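PDB 1LJ8: mannitol dehydrogenase from Pseudomonas fluorescens, which probably catalyses the NAD-dependent interconversion of mannitol and fructose, using NAD bound largely by its Rossmann-fold domain. Local coordinates for residues A[306-318]-A[410-424]. Residues are numbered along the deposited sequence; the frame is centred on the assembly and turned at random.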
# COMPACT_ATOMS: atom_id res chain seq x y z
N LEU A 306 -2.52 10.54 12.25
CA LEU A 306 -2.12 10.00 13.55
C LEU A 306 -0.63 9.68 13.71
O LEU A 306 -0.01 9.81 14.79
CB LEU A 306 -2.82 8.65 13.80
CG LEU A 306 -4.33 8.61 13.84
CD1 LEU A 306 -4.85 7.13 13.86
CD2 LEU A 306 -4.73 9.37 15.13
N THR A 307 -0.06 9.24 12.61
CA THR A 307 1.27 8.64 12.68
C THR A 307 2.49 9.49 12.98
O THR A 307 3.38 9.05 13.74
CB THR A 307 1.48 7.76 11.43
OG1 THR A 307 2.38 6.69 11.78
CG2 THR A 307 2.09 8.56 10.25
N TYR A 308 2.56 10.69 12.44
CA TYR A 308 3.74 11.52 12.71
C TYR A 308 3.60 12.14 14.09
O TYR A 308 4.57 12.17 14.85
CB TYR A 308 3.94 12.57 11.60
CG TYR A 308 4.17 11.88 10.26
CD1 TYR A 308 3.23 12.01 9.24
CD2 TYR A 308 5.28 11.01 10.05
CE1 TYR A 308 3.39 11.29 8.01
CE2 TYR A 308 5.43 10.28 8.83
CZ TYR A 308 4.48 10.44 7.83
OH TYR A 308 4.59 9.72 6.64
N LEU A 309 2.42 12.67 14.40
CA LEU A 309 2.18 13.18 15.75
C LEU A 309 2.41 12.07 16.77
O LEU A 309 2.99 12.33 17.84
CB LEU A 309 0.73 13.66 15.89
CG LEU A 309 0.46 14.93 15.09
CD1 LEU A 309 -1.08 15.14 15.06
CD2 LEU A 309 1.16 16.13 15.74
N GLY A 310 1.97 10.85 16.47
CA GLY A 310 2.12 9.74 17.40
C GLY A 310 3.57 9.37 17.61
O GLY A 310 4.00 9.12 18.74
N PHE A 311 4.34 9.36 16.53
CA PHE A 311 5.76 9.01 16.65
C PHE A 311 6.48 10.09 17.49
O PHE A 311 7.32 9.78 18.34
CB PHE A 311 6.41 8.94 15.27
CG PHE A 311 7.43 7.83 15.15
CD1 PHE A 311 7.00 6.53 14.90
CD2 PHE A 311 8.78 8.09 15.30
CE1 PHE A 311 7.95 5.47 14.80
CE2 PHE A 311 9.76 7.05 15.20
CZ PHE A 311 9.33 5.74 14.95
N LEU A 312 6.15 11.34 17.24
CA LEU A 312 6.75 12.46 18.00
C LEU A 312 6.41 12.35 19.48
O LEU A 312 7.28 12.57 20.33
CB LEU A 312 6.21 13.80 17.47
CG LEU A 312 6.86 14.23 16.16
CD1 LEU A 312 6.01 15.38 15.60
CD2 LEU A 312 8.35 14.68 16.33
N LYS A 313 5.17 12.00 19.79
CA LYS A 313 4.73 11.87 21.17
C LYS A 313 5.45 10.69 21.85
O LYS A 313 5.55 10.64 23.09
CB LYS A 313 3.23 11.69 21.21
CG LYS A 313 2.63 11.57 22.61
CD LYS A 313 2.96 12.82 23.50
CE LYS A 313 2.44 12.60 24.93
NZ LYS A 313 2.72 13.80 25.81
N GLY A 314 5.98 9.78 21.04
CA GLY A 314 6.68 8.62 21.60
C GLY A 314 5.89 7.32 21.43
O GLY A 314 6.38 6.24 21.83
N TYR A 315 4.69 7.38 20.86
CA TYR A 315 3.93 6.13 20.65
C TYR A 315 4.61 5.37 19.54
O TYR A 315 5.35 5.96 18.71
CB TYR A 315 2.49 6.42 20.25
CG TYR A 315 1.69 7.17 21.28
CD1 TYR A 315 0.81 8.19 20.92
CD2 TYR A 315 1.77 6.83 22.63
CE1 TYR A 315 0.03 8.85 21.87
CE2 TYR A 315 1.00 7.48 23.60
CZ TYR A 315 0.14 8.49 23.21
OH TYR A 315 -0.56 9.18 24.19
N ARG A 316 4.40 4.05 19.51
CA ARG A 316 5.01 3.24 18.44
C ARG A 316 4.01 2.33 17.72
O ARG A 316 4.35 1.71 16.71
CB ARG A 316 6.20 2.42 19.00
CG ARG A 316 7.48 3.28 19.26
CD ARG A 316 8.01 3.96 18.00
NE ARG A 316 9.26 4.75 18.18
CZ ARG A 316 9.32 6.04 18.49
NH1 ARG A 316 8.20 6.74 18.69
NH2 ARG A 316 10.50 6.66 18.56
N PHE A 317 2.79 2.22 18.24
CA PHE A 317 1.75 1.40 17.58
C PHE A 317 0.49 2.19 17.37
O PHE A 317 0.20 3.13 18.14
CB PHE A 317 1.39 0.17 18.43
CG PHE A 317 2.55 -0.73 18.62
CD1 PHE A 317 3.41 -0.55 19.71
CD2 PHE A 317 2.83 -1.70 17.67
CE1 PHE A 317 4.54 -1.35 19.86
CE2 PHE A 317 3.96 -2.50 17.80
CZ PHE A 317 4.82 -2.33 18.90
N VAL A 318 -0.25 1.82 16.34
CA VAL A 318 -1.50 2.51 16.03
C VAL A 318 -2.50 2.44 17.20
O VAL A 318 -3.14 3.45 17.51
CB VAL A 318 -2.15 1.92 14.74
CG1 VAL A 318 -3.50 2.58 14.48
CG2 VAL A 318 -1.19 2.18 13.55
N TRP A 410 4.86 15.97 10.19
CA TRP A 410 5.86 15.28 9.36
C TRP A 410 7.17 16.07 9.33
O TRP A 410 8.27 15.49 9.44
CB TRP A 410 5.35 15.12 7.90
CG TRP A 410 6.27 14.33 7.02
CD1 TRP A 410 6.70 13.04 7.26
CD2 TRP A 410 6.81 14.70 5.74
NE1 TRP A 410 7.47 12.60 6.19
CE2 TRP A 410 7.55 13.59 5.25
CE3 TRP A 410 6.74 15.85 4.96
CZ2 TRP A 410 8.22 13.60 4.01
CZ3 TRP A 410 7.40 15.87 3.71
CH2 TRP A 410 8.14 14.74 3.25
N ALA A 411 7.06 17.41 9.19
CA ALA A 411 8.26 18.24 9.13
C ALA A 411 9.12 18.09 10.38
O ALA A 411 10.36 17.93 10.30
CB ALA A 411 7.89 19.76 8.91
N LEU A 412 8.47 18.12 11.53
CA LEU A 412 9.21 18.03 12.80
C LEU A 412 9.73 16.60 12.97
O LEU A 412 10.86 16.39 13.39
CB LEU A 412 8.34 18.42 13.99
CG LEU A 412 9.07 18.47 15.36
CD1 LEU A 412 10.27 19.43 15.31
CD2 LEU A 412 8.15 18.92 16.44
N TYR A 413 8.91 15.64 12.59
CA TYR A 413 9.26 14.21 12.66
C TYR A 413 10.54 13.93 11.85
O TYR A 413 11.37 13.10 12.25
CB TYR A 413 8.08 13.41 12.13
CG TYR A 413 8.46 12.06 11.57
CD1 TYR A 413 8.44 10.92 12.38
CD2 TYR A 413 8.78 11.91 10.21
CE1 TYR A 413 8.73 9.68 11.85
CE2 TYR A 413 9.07 10.63 9.66
CZ TYR A 413 9.04 9.54 10.49
OH TYR A 413 9.31 8.27 9.99
N LEU A 414 10.71 14.61 10.71
CA LEU A 414 11.90 14.40 9.86
C LEU A 414 13.22 14.75 10.56
O LEU A 414 14.31 14.38 10.08
CB LEU A 414 11.79 15.20 8.57
CG LEU A 414 10.75 14.63 7.60
CD1 LEU A 414 10.43 15.64 6.48
CD2 LEU A 414 11.27 13.29 7.01
N LYS A 415 13.17 15.48 11.67
CA LYS A 415 14.42 15.81 12.35
C LYS A 415 14.98 14.58 13.07
O LYS A 415 16.14 14.59 13.53
CB LYS A 415 14.23 17.00 13.30
CG LYS A 415 13.95 18.31 12.53
CD LYS A 415 13.78 19.54 13.45
CE LYS A 415 15.06 20.35 13.57
NZ LYS A 415 15.33 21.12 12.32
N GLY A 416 14.17 13.52 13.20
CA GLY A 416 14.70 12.27 13.77
C GLY A 416 14.83 12.05 15.28
O GLY A 416 15.62 11.17 15.68
N VAL A 417 14.09 12.79 16.10
CA VAL A 417 14.15 12.61 17.55
C VAL A 417 12.76 12.89 18.11
O VAL A 417 12.13 13.89 17.74
CB VAL A 417 15.15 13.58 18.27
CG1 VAL A 417 15.30 13.14 19.75
CG2 VAL A 417 16.49 13.55 17.61
N ASP A 418 12.26 12.00 18.96
CA ASP A 418 10.92 12.22 19.50
C ASP A 418 10.92 12.97 20.81
O ASP A 418 11.99 13.39 21.29
CB ASP A 418 10.10 10.88 19.58
CG ASP A 418 10.61 9.91 20.65
OD1 ASP A 418 11.29 10.34 21.60
OD2 ASP A 418 10.28 8.71 20.52
N GLU A 419 9.74 13.18 21.39
CA GLU A 419 9.67 13.95 22.62
C GLU A 419 10.32 13.26 23.82
O GLU A 419 10.59 13.92 24.81
CB GLU A 419 8.22 14.31 22.95
CG GLU A 419 7.69 15.33 21.92
CD GLU A 419 6.25 15.81 22.15
OE1 GLU A 419 5.52 15.34 23.07
OE2 GLU A 419 5.82 16.67 21.36
N ASN A 420 10.52 11.95 23.72
CA ASN A 420 11.17 11.23 24.84
C ASN A 420 12.70 11.16 24.63
O ASN A 420 13.41 10.52 25.43
CB ASN A 420 10.63 9.80 24.95
CG ASN A 420 9.23 9.77 25.49
OD1 ASN A 420 8.83 10.67 26.20
ND2 ASN A 420 8.48 8.69 25.20
N GLY A 421 13.20 11.77 23.55
CA GLY A 421 14.64 11.70 23.29
C GLY A 421 15.06 10.47 22.50
O GLY A 421 16.27 10.21 22.33
N VAL A 422 14.11 9.73 21.95
CA VAL A 422 14.46 8.52 21.21
C VAL A 422 14.70 8.92 19.78
O VAL A 422 13.84 9.58 19.15
CB VAL A 422 13.32 7.50 21.29
CG1 VAL A 422 13.68 6.21 20.48
CG2 VAL A 422 13.03 7.20 22.77
N SER A 423 15.88 8.56 19.28
CA SER A 423 16.30 8.88 17.91
C SER A 423 15.94 7.78 16.94
O SER A 423 16.03 6.60 17.27
CB SER A 423 17.80 9.03 17.86
OG SER A 423 18.21 10.00 18.80
N TYR A 424 15.56 8.16 15.73
CA TYR A 424 15.22 7.19 14.72
C TYR A 424 15.68 7.60 13.34
O TYR A 424 15.97 8.79 13.06
CB TYR A 424 13.70 6.97 14.72
CG TYR A 424 12.94 8.27 14.69
CD1 TYR A 424 12.61 8.87 13.47
CD2 TYR A 424 12.57 8.91 15.87
CE1 TYR A 424 11.93 10.09 13.44
CE2 TYR A 424 11.89 10.14 15.85
CZ TYR A 424 11.58 10.72 14.61
OH TYR A 424 10.91 11.94 14.58
O HOH W 1 3.32 16.26 24.10
O HOH W 2 6.38 11.68 25.49
O HOH W 3 5.62 14.44 25.50
O HOH W 4 9.60 6.49 21.86
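Five aromatic rings, Tyr308 and Phe311 against Trp410, Tyr413 and Tyr424, interlock edge to face. Trp410 presents its pyrrole edge to one face of Tyr308, with CD1 3.4 Å from Tyr308 CE2. Tyr308 puts its CD2 edge over the centre of the Tyr413 ring, the planes 58° apart. The next pair is offset edge-to-face, the edge of Tyr413 toward the face of Phe311, with Tyr413 CE1 3.8 Å from Phe311 CD2. Phe311 drives its CE2 corner into the face of Tyr424, 3.4 Å from Tyr424 CD2. Chi1 of 50° places Tyr424 CG between its backbone N and carbonyl carbon, and the hydroxyl donates to a lone pair of Tyr413 O at 2.6 Å. A leucine in its place would probably leave Phe311 without the ring face it enters and Tyr413 O without its hydroxyl donor. Leu312 CD2 rests on Leu412 CG and the Tyr413 backbone.

Gly314 ends helix 289-313 in a Schellman motif, and Glu419 N donates almost straight (164°) to Leu312 O. The Arg316 guanidinium lies with one face over Phe311 CE2; NH1 binds Phe311 O and Tyr315 O, and NH2 makes a salt bridge to Asp418 OD2 at 2.8 Å, a bent bond on the anti side, tilted well out of the carboxylate plane. Asp418 OD1 takes Asn420 N, an Asx turn, and Val422 N from opposite faces, so the carboxylate joins the 418-421 turn to Arg316 and, through it, to Phe311 O. Two waters link Lys313 NZ to Glu419 OE1; NZ also bonds Thr482 OG1, and Glu419 OE2 bonds Val481 N.

Within the C-terminal domain, the contact joins the C-terminal parts of helices 289-313 and 401-413; Tyr308 OH bonds Cys375 O of helix 371-375, on which Thr307 and Tyr413 also pack.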